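Local coordinates for protein Exo-1,5-alpha-L-arabinofuranobiosidase (Gibberella zeae, PDB 2YDT) that probably cleaves alpha-1,5-linked arabinan as an exo-acting glycoside hydrolase with alpha-L-arabinofuranosidase activity, at residues Gly43-Tyr48 with Pro58-Lys63; Glu15-Pro20 with Asn352-Ser357; Val28-Pro33 with Arg85-Leu90. All coordinates share one frame; numbering follows the deposited sequence.

Interaction 1. Residues Gly43-Tyr48 with Pro58-Lys63; sequences GTWENY and PIVKSK. With AHR (alpha-L-arabinofuranose), chain C.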
loop_
_atom_site.group_PDB
_atom_site.type_symbol
_atom_site.label_atom_id
_atom_site.label_comp_id
_atom_site.label_asym_id
_atom_site.label_seq_id
_atom_site.Cartn_x
_atom_site.Cartn_y
_atom_site.Cartn_z
ATOM N N GLY A 43 5.510 -1.437 11.875
ATOM C CA GLY A 43 5.605 -0.469 10.813
ATOM C C GLY A 43 6.894 -0.614 10.050
ATOM O O GLY A 43 7.897 -1.088 10.607
ATOM N N THR A 44 6.899 -0.118 8.796
ATOM C CA THR A 44 8.086 -0.118 7.934
ATOM C C THR A 44 7.967 0.978 6.889
ATOM O O THR A 44 6.942 1.696 6.801
ATOM C CB THR A 44 8.268 -1.506 7.281
ATOM O OG1 THR A 44 9.596 -1.591 6.702
ATOM C CG2 THR A 44 7.191 -1.783 6.197
ATOM N N TRP A 45 9.036 1.159 6.133
ATOM C CA TRP A 45 9.149 2.186 5.109
ATOM C C TRP A 45 10.367 1.917 4.266
ATOM O O TRP A 45 11.225 1.064 4.629
ATOM C CB TRP A 45 9.281 3.584 5.720
ATOM C CG TRP A 45 10.475 3.759 6.681
ATOM C CD1 TRP A 45 11.735 4.136 6.342
ATOM C CD2 TRP A 45 10.504 3.509 8.077
ATOM N NE1 TRP A 45 12.549 4.161 7.441
ATOM C CE2 TRP A 45 11.824 3.788 8.531
ATOM C CE3 TRP A 45 9.537 3.101 9.017
ATOM C CZ2 TRP A 45 12.199 3.661 9.865
ATOM C CZ3 TRP A 45 9.906 2.992 10.345
ATOM C CH2 TRP A 45 11.228 3.262 10.763
ATOM N N GLU A 46 10.449 2.617 3.126
ATOM C CA GLU A 46 11.681 2.633 2.289
ATOM C C GLU A 46 12.716 3.472 3.011
ATOM O O GLU A 46 12.463 4.632 3.304
ATOM C CB GLU A 46 11.431 3.259 0.923
ATOM C CG GLU A 46 10.426 2.522 0.060
ATOM C CD GLU A 46 10.029 3.242 -1.223
ATOM O OE1 GLU A 46 10.403 4.393 -1.446
ATOM O OE2 GLU A 46 9.298 2.613 -2.005
ATOM N N ASN A 47 13.913 2.917 3.236
ATOM C CA ASN A 47 14.941 3.544 4.060
ATOM C C ASN A 47 16.185 3.756 3.197
ATOM O O ASN A 47 16.868 2.804 2.801
ATOM C CB ASN A 47 15.207 2.598 5.231
ATOM C CG ASN A 47 16.035 3.221 6.349
ATOM O OD1 ASN A 47 15.538 4.099 7.053
ATOM N ND2 ASN A 47 17.272 2.712 6.557
ATOM N N TYR A 48 16.402 5.004 2.799
ATOM C CA TYR A 48 17.381 5.361 1.754
ATOM C C TYR A 48 18.751 5.633 2.395
ATOM O O TYR A 48 19.334 6.713 2.260
ATOM C CB TYR A 48 16.916 6.540 0.901
ATOM C CG TYR A 48 15.725 6.283 0.008
ATOM C CD1 TYR A 48 15.877 6.161 -1.356
ATOM C CD2 TYR A 48 14.434 6.149 0.533
ATOM C CE1 TYR A 48 14.796 5.913 -2.211
ATOM C CE2 TYR A 48 13.353 5.896 -0.308
ATOM C CZ TYR A 48 13.528 5.785 -1.679
ATOM O OH TYR A 48 12.468 5.527 -2.524
ATOM N N PRO A 58 13.405 -1.279 7.622
ATOM C CA PRO A 58 13.320 -1.301 9.099
ATOM C C PRO A 58 11.950 -1.806 9.608
ATOM O O PRO A 58 10.904 -1.586 8.969
ATOM C CB PRO A 58 13.507 0.169 9.488
ATOM C CG PRO A 58 13.986 0.873 8.251
ATOM C CD PRO A 58 13.453 0.094 7.096
ATOM N N ILE A 59 11.949 -2.490 10.747
ATOM C CA ILE A 59 10.714 -2.907 11.402
ATOM C C ILE A 59 10.651 -2.295 12.776
ATOM O O ILE A 59 11.483 -2.614 13.641
ATOM C CB ILE A 59 10.629 -4.454 11.487
ATOM C CG1 ILE A 59 10.647 -5.031 10.060
ATOM C CG2 ILE A 59 9.343 -4.912 12.276
ATOM C CD1 ILE A 59 9.341 -4.823 9.233
ATOM N N VAL A 60 9.663 -1.424 12.960
ATOM C CA VAL A 60 9.368 -0.819 14.270
ATOM C C VAL A 60 8.144 -1.452 14.896
ATOM O O VAL A 60 7.263 -1.975 14.221
ATOM C CB VAL A 60 9.210 0.711 14.201
ATOM C CG1 VAL A 60 10.544 1.356 13.843
ATOM C CG2 VAL A 60 8.128 1.112 13.201
ATOM N N LYS A 61 8.119 -1.455 16.220
ATOM C CA LYS A 61 7.022 -2.079 16.965
ATOM C C LYS A 61 6.478 -1.081 17.992
ATOM O O LYS A 61 7.269 -0.371 18.639
ATOM C CB LYS A 61 7.552 -3.297 17.709
ATOM C CG LYS A 61 6.530 -3.925 18.672
ATOM C CD LYS A 61 7.049 -5.255 19.168
ATOM C CE LYS A 61 6.169 -5.817 20.249
ATOM N NZ LYS A 61 6.561 -7.191 20.631
ATOM N N SER A 62 5.150 -1.053 18.129
ATOM C CA SER A 62 4.491 -0.289 19.194
ATOM C C SER A 62 3.571 -1.211 19.977
ATOM O O SER A 62 2.793 -1.965 19.400
ATOM C CB SER A 62 3.674 0.843 18.619
ATOM O OG SER A 62 2.916 1.505 19.656
ATOM N N LYS A 63 3.659 -1.119 21.299
ATOM C CA LYS A 63 2.764 -1.863 22.170
ATOM C C LYS A 63 1.683 -0.991 22.811
ATOM O O LYS A 63 0.915 -1.499 23.623
ATOM C CB LYS A 63 3.551 -2.480 23.301
ATOM C CG LYS A 63 4.797 -3.156 22.851
ATOM C CD LYS A 63 4.949 -4.513 23.464
ATOM C CE LYS A 63 5.679 -4.419 24.781
ATOM N NZ LYS A 63 6.643 -3.256 24.823
HETATM O O5 AHR C . 8.463 3.765 -4.212
HETATM C C5 AHR C . 9.485 4.563 -4.833
HETATM C C4 AHR C . 9.020 5.143 -6.147
HETATM O O4 AHR C . 8.734 4.151 -7.112
HETATM C C3 AHR C . 10.102 5.979 -6.854
HETATM O O3 AHR C . 10.225 7.326 -6.330
HETATM C C2 AHR C . 9.572 6.024 -8.266
HETATM O O2 AHR C . 10.564 6.176 -9.292
HETATM C C1 AHR C . 8.854 4.707 -8.395
#
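Trp45 lays its indole over Pro58 where strands 41-47 and 57-62 run side by side as an antiparallel hairpin. From CB, the side chain sets CG between the backbone N and the carbonyl carbon (chi1 58°), which brings the ring over the pyrrolidine. NE1 donates to Asn47 OD1 at 3.0 Å, an acceptor slightly out of the indole plane. CE2 lies 3.6 Å from Pro58 CG, which sits above the rim of one face, and Pro58 CB makes a CH-pi contact 4.2 Å from the centroid of the six-membered ring. CZ2 touches Pro58 CB and CG. At the far tip, CH2 meets Val60 CG1 at 3.7 Å, edge-on, and CZ3 reaches both methyls. On the opposite side of the sheet, Thr44 turns OG1 anti to its backbone N and donates to Pro58 O across 2.6 Å. Gly43 and Val60 exchange two backbone bonds as a hydrogen-bonded pair. Farther along, Glu46 OE2 accepts from arabinose O5 at 2.6 Å and also from Gln87 N, while OE1 takes the Tyr48 hydroxyl. Beyond Gly43, therefore, a hydroxyl bond and an aromatic-proline contact carry the hairpin on, and the carboxylate that grips the sugar is held by protein donors at both oxygens.

Interaction 2. Residues Glu15-Pro20 with Asn352-Ser357; sequences EIFDPP and NTVSAS. With MN (manganese (II) ion), chain L; MN (manganese (II) ion), chain I.
Ile16 and Phe17 both direct their backbone N-H groups at Val354 O, at 2.8 Å and 3.2 Å respectively, in a classic beta bulge between antiparallel strands whose axes make an angle of 150°. Both donors reach that oxygen from the same face of its carbonyl plane, and Val354 N returns a bond of 2.9 Å to Phe17 O. The extra residue shifts the register by one between the Glu15-Ser355 and Phe17-Val354 pairs. Val354 fits between its two partners: CG1 lies 4.0 Å from Ile16 CB, and CG2 meets CB of Phe17 and the edge of its ring. Ile16 extends farther along the strand and rests CD1 against the methyl of Ala356. Across the sheet from these apolar groups, Glu15 OE2 and Thr353 OG1 share a water, whose bond to the carboxylate is 2.8 Å long. Thr353 CG2 also approaches Asp18 OD1, at 3.6 Å.

Asp18 holds its carboxylate anti to the backbone N (chi1 -176°) and bridges two manganese ions. OD1 binds one at 2.1 Å, and five waters complete its octahedral shell; OD2 binds the other at 2.2 Å, alongside three atoms from outside the two segments. The water shell ties the first ion back to the protein, since three of its waters donate, one each, to Asp18 OD2, Pro19 O and Asn352 O. In another structure of this protein Asp18 and Pro19 bind calcium. With strand 11-17 added to the edge of a sheet otherwise built from the last strands of the chain, the pairing is the N- to C-terminal closure, or molecular velcro, of a six-bladed beta-propeller.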
loop_
_atom_site.group_PDB
_atom_site.type_symbol
_atom_site.label_atom_id
_atom_site.label_comp_id
_atom_site.label_asym_id
_atom_site.label_seq_id
_atom_site.Cartn_x
_atom_site.Cartn_y
_atom_site.Cartn_z
ATOM N N GLU A 15 5.959 11.315 15.773
ATOM C CA GLU A 15 7.079 10.942 14.939
ATOM C C GLU A 15 7.538 9.562 15.287
ATOM O O GLU A 15 7.789 9.227 16.461
ATOM C CB GLU A 15 8.233 11.946 15.115
ATOM C CG GLU A 15 9.459 11.682 14.234
ATOM C CD GLU A 15 10.447 12.807 14.336
ATOM O OE1 GLU A 15 11.368 12.671 15.147
ATOM O OE2 GLU A 15 10.256 13.830 13.649
ATOM N N ILE A 16 7.690 8.751 14.237
ATOM C CA ILE A 16 8.171 7.387 14.331
ATOM C C ILE A 16 9.678 7.282 14.033
ATOM O O ILE A 16 10.410 6.555 14.721
ATOM C CB ILE A 16 7.348 6.480 13.356
ATOM C CG1 ILE A 16 5.863 6.487 13.777
ATOM C CG2 ILE A 16 7.944 5.075 13.272
ATOM C CD1 ILE A 16 4.916 5.698 12.849
ATOM N N PHE A 17 10.117 8.010 13.015
ATOM C CA PHE A 17 11.530 8.000 12.617
ATOM C C PHE A 17 11.905 9.280 11.885
ATOM O O PHE A 17 11.212 9.704 10.976
ATOM C CB PHE A 17 11.802 6.817 11.681
ATOM C CG PHE A 17 13.220 6.712 11.198
ATOM C CD1 PHE A 17 14.279 6.480 12.086
ATOM C CD2 PHE A 17 13.495 6.766 9.850
ATOM C CE1 PHE A 17 15.588 6.352 11.614
ATOM C CE2 PHE A 17 14.818 6.616 9.393
ATOM C CZ PHE A 17 15.828 6.429 10.272
ATOM N N ASP A 18 13.026 9.872 12.297
ATOM C CA ASP A 18 13.628 11.007 11.654
ATOM C C ASP A 18 14.988 10.546 11.134
ATOM O O ASP A 18 15.877 10.198 11.937
ATOM C CB ASP A 18 13.812 12.121 12.682
ATOM C CG ASP A 18 14.358 13.393 12.090
ATOM O OD1 ASP A 18 14.320 13.607 10.866
ATOM O OD2 ASP A 18 14.807 14.244 12.906
ATOM N N PRO A 19 15.176 10.536 9.791
ATOM C CA PRO A 19 16.385 9.964 9.236
ATOM C C PRO A 19 17.655 10.760 9.566
ATOM O O PRO A 19 17.593 11.979 9.735
ATOM C CB PRO A 19 16.134 9.994 7.721
ATOM C CG PRO A 19 15.118 11.101 7.509
ATOM C CD PRO A 19 14.297 11.143 8.767
ATOM N N PRO A 20 18.793 10.078 9.627
ATOM C CA PRO A 20 20.070 10.798 9.632
ATOM C C PRO A 20 20.125 11.757 8.432
ATOM O O PRO A 20 19.622 11.448 7.337
ATOM C CB PRO A 20 21.096 9.681 9.505
ATOM C CG PRO A 20 20.438 8.500 10.044
ATOM C CD PRO A 20 19.001 8.632 9.595
ATOM N N ASN A 352 11.566 14.826 4.931
ATOM C CA ASN A 352 10.650 13.680 5.195
ATOM C C ASN A 352 10.961 13.026 6.528
ATOM O O ASN A 352 12.136 12.818 6.907
ATOM C CB ASN A 352 10.692 12.584 4.129
ATOM C CG ASN A 352 10.067 12.968 2.812
ATOM O OD1 ASN A 352 9.513 14.088 2.622
ATOM N ND2 ASN A 352 10.151 12.029 1.847
ATOM N N THR A 353 9.896 12.668 7.250
ATOM C CA THR A 353 10.002 11.834 8.433
ATOM C C THR A 353 8.859 10.808 8.325
ATOM O O THR A 353 7.894 11.025 7.572
ATOM C CB THR A 353 9.807 12.622 9.741
ATOM O OG1 THR A 353 8.469 13.188 9.747
ATOM C CG2 THR A 353 10.895 13.747 9.849
ATOM N N VAL A 354 8.979 9.754 9.100
ATOM C CA VAL A 354 7.892 8.749 9.260
ATOM C C VAL A 354 7.065 9.172 10.480
ATOM O O VAL A 354 7.599 9.368 11.553
ATOM C CB VAL A 354 8.440 7.302 9.442
ATOM C CG1 VAL A 354 7.247 6.300 9.405
ATOM C CG2 VAL A 354 9.523 6.999 8.363
ATOM N N SER A 355 5.752 9.325 10.304
ATOM C CA SER A 355 4.929 9.722 11.431
ATOM C C SER A 355 3.519 9.162 11.288
ATOM O O SER A 355 3.169 8.618 10.244
ATOM C CB SER A 355 4.846 11.242 11.522
ATOM O OG SER A 355 4.104 11.810 10.446
ATOM N N ALA A 356 2.702 9.296 12.343
ATOM C CA ALA A 356 1.321 8.791 12.276
ATOM C C ALA A 356 0.433 9.596 13.207
ATOM O O ALA A 356 0.918 10.231 14.153
ATOM C CB ALA A 356 1.244 7.320 12.637
ATOM N N SER A 357 -0.862 9.521 12.929
ATOM C CA SER A 357 -1.906 10.005 13.829
ATOM C C SER A 357 -2.944 8.895 13.999
ATOM O O SER A 357 -3.134 8.083 13.095
ATOM C CB SER A 357 -2.599 11.213 13.206
ATOM O OG SER A 357 -1.734 12.315 13.007
HETATM MN MN MN L . 15.284 14.648 15.037
HETATM MN MN MN I . 14.763 15.384 9.769
HETATM O O HOH W 1 7.930 14.264 12.139
HETATM O O HOH W 2 15.741 16.382 11.564
HETATM O O HOH W 3 16.675 14.422 9.131
HETATM O O HOH W 4 13.793 14.770 7.878
HETATM O O HOH W 5 15.339 17.204 8.620
HETATM O O HOH W 6 12.938 16.371 10.525
#

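Interaction 3. Residues Val28-Pro33 with Arg85-Leu90; sequences VLYARP and RYQPQL. With AHR (alpha-L-arabinofuranose), chain C.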
loop_
_atom_site.group_PDB
_atom_site.type_symbol
_atom_site.label_atom_id
_atom_site.label_comp_id
_atom_site.label_asym_id
_atom_site.label_seq_id
_atom_site.Cartn_x
_atom_site.Cartn_y
_atom_site.Cartn_z
ATOM N N VAL A 28 13.335 8.822 3.505
ATOM C CA VAL A 28 12.307 7.849 3.835
ATOM C C VAL A 28 11.151 8.098 2.870
ATOM O O VAL A 28 11.024 9.206 2.322
ATOM C CB VAL A 28 11.852 7.948 5.280
ATOM C CG1 VAL A 28 13.029 7.613 6.227
ATOM C CG2 VAL A 28 11.208 9.360 5.601
ATOM N N LEU A 29 10.313 7.076 2.659
ATOM C CA LEU A 29 9.139 7.181 1.793
ATOM C C LEU A 29 8.335 5.901 2.042
ATOM O O LEU A 29 8.882 4.887 2.497
ATOM C CB LEU A 29 9.569 7.265 0.311
ATOM C CG LEU A 29 8.524 7.772 -0.678
ATOM C CD1 LEU A 29 8.268 9.305 -0.483
ATOM C CD2 LEU A 29 8.896 7.437 -2.131
ATOM N N TYR A 30 7.036 5.916 1.723
ATOM C CA TYR A 30 6.292 4.639 1.587
ATOM C C TYR A 30 6.078 3.936 2.906
ATOM O O TYR A 30 6.517 2.797 3.108
ATOM C CB TYR A 30 6.975 3.716 0.537
ATOM C CG TYR A 30 6.012 2.845 -0.251
ATOM C CD1 TYR A 30 5.723 3.129 -1.598
ATOM C CD2 TYR A 30 5.426 1.716 0.320
ATOM C CE1 TYR A 30 4.876 2.358 -2.338
ATOM C CE2 TYR A 30 4.561 0.925 -0.415
ATOM C CZ TYR A 30 4.303 1.228 -1.746
ATOM O OH TYR A 30 3.438 0.439 -2.497
ATOM N N ALA A 31 5.361 4.583 3.825
ATOM C CA ALA A 31 5.082 4.025 5.146
ATOM C C ALA A 31 3.952 3.001 5.088
ATOM O O ALA A 31 2.962 3.206 4.395
ATOM C CB ALA A 31 4.707 5.165 6.155
ATOM N N ARG A 32 4.121 1.937 5.874
ATOM C CA ARG A 32 3.114 0.877 5.993
ATOM C C ARG A 32 2.985 0.382 7.415
ATOM O O ARG A 32 4.017 0.039 8.039
ATOM C CB ARG A 32 3.461 -0.298 5.049
ATOM C CG ARG A 32 3.265 0.031 3.575
ATOM C CD ARG A 32 1.821 0.176 3.194
ATOM N NE ARG A 32 1.593 0.329 1.769
ATOM C CZ ARG A 32 1.493 1.480 1.118
ATOM N NH1 ARG A 32 1.691 2.637 1.706
ATOM N NH2 ARG A 32 1.174 1.468 -0.148
ATOM N N PRO A 33 1.726 0.259 7.918
ATOM C CA PRO A 33 1.481 -0.277 9.265
ATOM C C PRO A 33 0.814 -1.638 9.241
ATOM O O PRO A 33 0.262 -2.054 8.227
ATOM C CB PRO A 33 0.452 0.700 9.816
ATOM C CG PRO A 33 -0.396 0.995 8.662
ATOM C CD PRO A 33 0.507 0.905 7.408
ATOM N N ARG A 85 14.573 -2.489 -1.348
ATOM C CA ARG A 85 14.699 -1.073 -1.686
ATOM C C ARG A 85 13.371 -0.319 -1.742
ATOM O O ARG A 85 13.245 0.749 -1.149
ATOM C CB ARG A 85 15.464 -0.930 -3.000
ATOM C CG ARG A 85 15.879 0.542 -3.313
ATOM C CD ARG A 85 16.765 0.618 -4.548
ATOM N NE ARG A 85 17.932 -0.271 -4.402
ATOM C CZ ARG A 85 19.032 0.002 -3.693
ATOM N NH1 ARG A 85 19.223 1.179 -3.128
ATOM N NH2 ARG A 85 19.989 -0.909 -3.580
ATOM N N TYR A 86 12.395 -0.850 -2.496
ATOM C CA TYR A 86 11.160 -0.113 -2.757
ATOM C C TYR A 86 9.920 -0.875 -2.265
ATOM O O TYR A 86 9.871 -2.095 -2.329
ATOM C CB TYR A 86 10.951 0.157 -4.262
ATOM C CG TYR A 86 11.776 1.258 -4.906
ATOM C CD1 TYR A 86 12.533 2.178 -4.157
ATOM C CD2 TYR A 86 11.746 1.402 -6.286
ATOM C CE1 TYR A 86 13.231 3.222 -4.781
ATOM C CE2 TYR A 86 12.443 2.434 -6.912
ATOM C CZ TYR A 86 13.197 3.322 -6.147
ATOM O OH TYR A 86 13.860 4.363 -6.780
ATOM N N GLN A 87 8.925 -0.117 -1.835
ATOM C CA GLN A 87 7.530 -0.582 -1.759
ATOM C C GLN A 87 7.266 -1.767 -0.840
ATOM O O GLN A 87 6.593 -2.715 -1.228
ATOM C CB GLN A 87 7.016 -0.831 -3.186
ATOM C CG GLN A 87 7.086 0.445 -4.057
ATOM C CD GLN A 87 7.680 0.272 -5.438
ATOM O OE1 GLN A 87 7.745 -0.840 -5.976
ATOM N NE2 GLN A 87 8.105 1.378 -6.041
ATOM N N PRO A 88 7.718 -1.658 0.427
ATOM C CA PRO A 88 7.419 -2.663 1.415
ATOM C C PRO A 88 5.932 -2.730 1.733
ATOM O O PRO A 88 5.212 -1.732 1.606
ATOM C CB PRO A 88 8.220 -2.205 2.641
ATOM C CG PRO A 88 8.189 -0.705 2.509
ATOM C CD PRO A 88 8.344 -0.475 1.012
ATOM N N GLN A 89 5.475 -3.918 2.109
ATOM C CA GLN A 89 4.048 -4.136 2.498
ATOM C C GLN A 89 4.026 -5.218 3.566
ATOM O O GLN A 89 4.524 -6.319 3.363
ATOM C CB GLN A 89 3.184 -4.480 1.280
ATOM C CG GLN A 89 1.722 -4.783 1.616
ATOM C CD GLN A 89 0.977 -3.543 2.028
ATOM O OE1 GLN A 89 0.193 -3.584 3.014
ATOM N NE2 GLN A 89 1.187 -2.476 1.344
ATOM N N LEU A 90 3.456 -4.908 4.725
ATOM C CA LEU A 90 3.329 -5.871 5.815
ATOM C C LEU A 90 1.936 -6.474 5.815
ATOM O O LEU A 90 0.927 -5.782 5.537
ATOM C CB LEU A 90 3.575 -5.179 7.171
ATOM C CG LEU A 90 5.008 -4.662 7.391
ATOM C CD1 LEU A 90 5.058 -3.745 8.631
ATOM C CD2 LEU A 90 5.938 -5.899 7.579
HETATM O O5 AHR C . 8.463 3.765 -4.212
HETATM C C5 AHR C . 9.485 4.563 -4.833
HETATM C C4 AHR C . 9.020 5.143 -6.147
HETATM O O4 AHR C . 8.734 4.151 -7.112
HETATM C C3 AHR C . 10.102 5.979 -6.854
HETATM O O3 AHR C . 10.225 7.326 -6.330
HETATM C C2 AHR C . 9.572 6.024 -8.266
HETATM O O2 AHR C . 10.564 6.176 -9.292
HETATM C C1 AHR C . 8.854 4.707 -8.395
HETATM O O HOH W 7 3.842 -2.122 -1.791
HETATM O O HOH W 8 1.329 -2.919 5.703
#
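The pocket for alpha-L-arabinofuranose is lined here by Tyr30 and Gln87, which meet where the innermost strands of two adjacent propeller blades come together. Both residues have left-handed backbone conformations. Gln87 CA lies over the centre of the Tyr30 ring, 3.6 Å from its centroid, in a CH-pi contact, and Gln87 CG approaches CE1 of the same ring at 3.4 Å. The Gln87 chain then bends at its second torsion (chi2 133°), which carries the amide past the ring to the sugar, where NE2 donates to arabinose O5 at 3.0 Å. Its OE1 accepts from Glu156 N, a bond that fixes which way the amide faces. Tyr86 offers the face of its ring to arabinose C5, and Leu29 CD2 touches the same carbon.

On the same face of Tyr30 as Gln87 CA, CD2 packs on Pro88 CD at 3.7 Å, while Pro88 O lies near the ring plane at its edge. Pro88 O and Tyr30 O are both buried without a polar partner. Tyr30 OH donates to a water oxygen 2.7 Å away, which in turn donates to Gln87 O. Arg32 covers CE2 of Tyr30 with its guanidinium, the carbon sitting over the centre of the planar group; NH1 bonds to Ala31 O at 3.0 Å and NH2 to Thr324 OG1.

The two strands run almost parallel (6°) with axes 6.5 Å apart, and side chains and water fill the seam between the sheets. Strand 28-35 pairs with 41-47 and touches 326-330, while 87-92 pairs with 105-111 and packs against 154-162.

In the fold
The three contacts follow one propeller from its closure to its sugar pocket. Interactions 1 and 3, centres about 8 Å apart, share the sheet in which strands 28-35 and 41-47 are neighbours, and both touch the arabinose: Glu46 OE2, 2.8 Å from the backbone N of Gln87, ties one sugar-binding side chain to the backbone of the other residue. Interaction 2 adjoins interaction 1, about 10 Å between centres, and packs against it through Phe17 CD2 and Trp45 CZ2, 3.4 Å apart. It also reaches interaction 3, where Asn352 ND2 bonds to Val28 O at 3.0 Å. Asp18, at the closure, carries two manganese ions, and the Asn352 side chain lies about 9 Å from the arabinose.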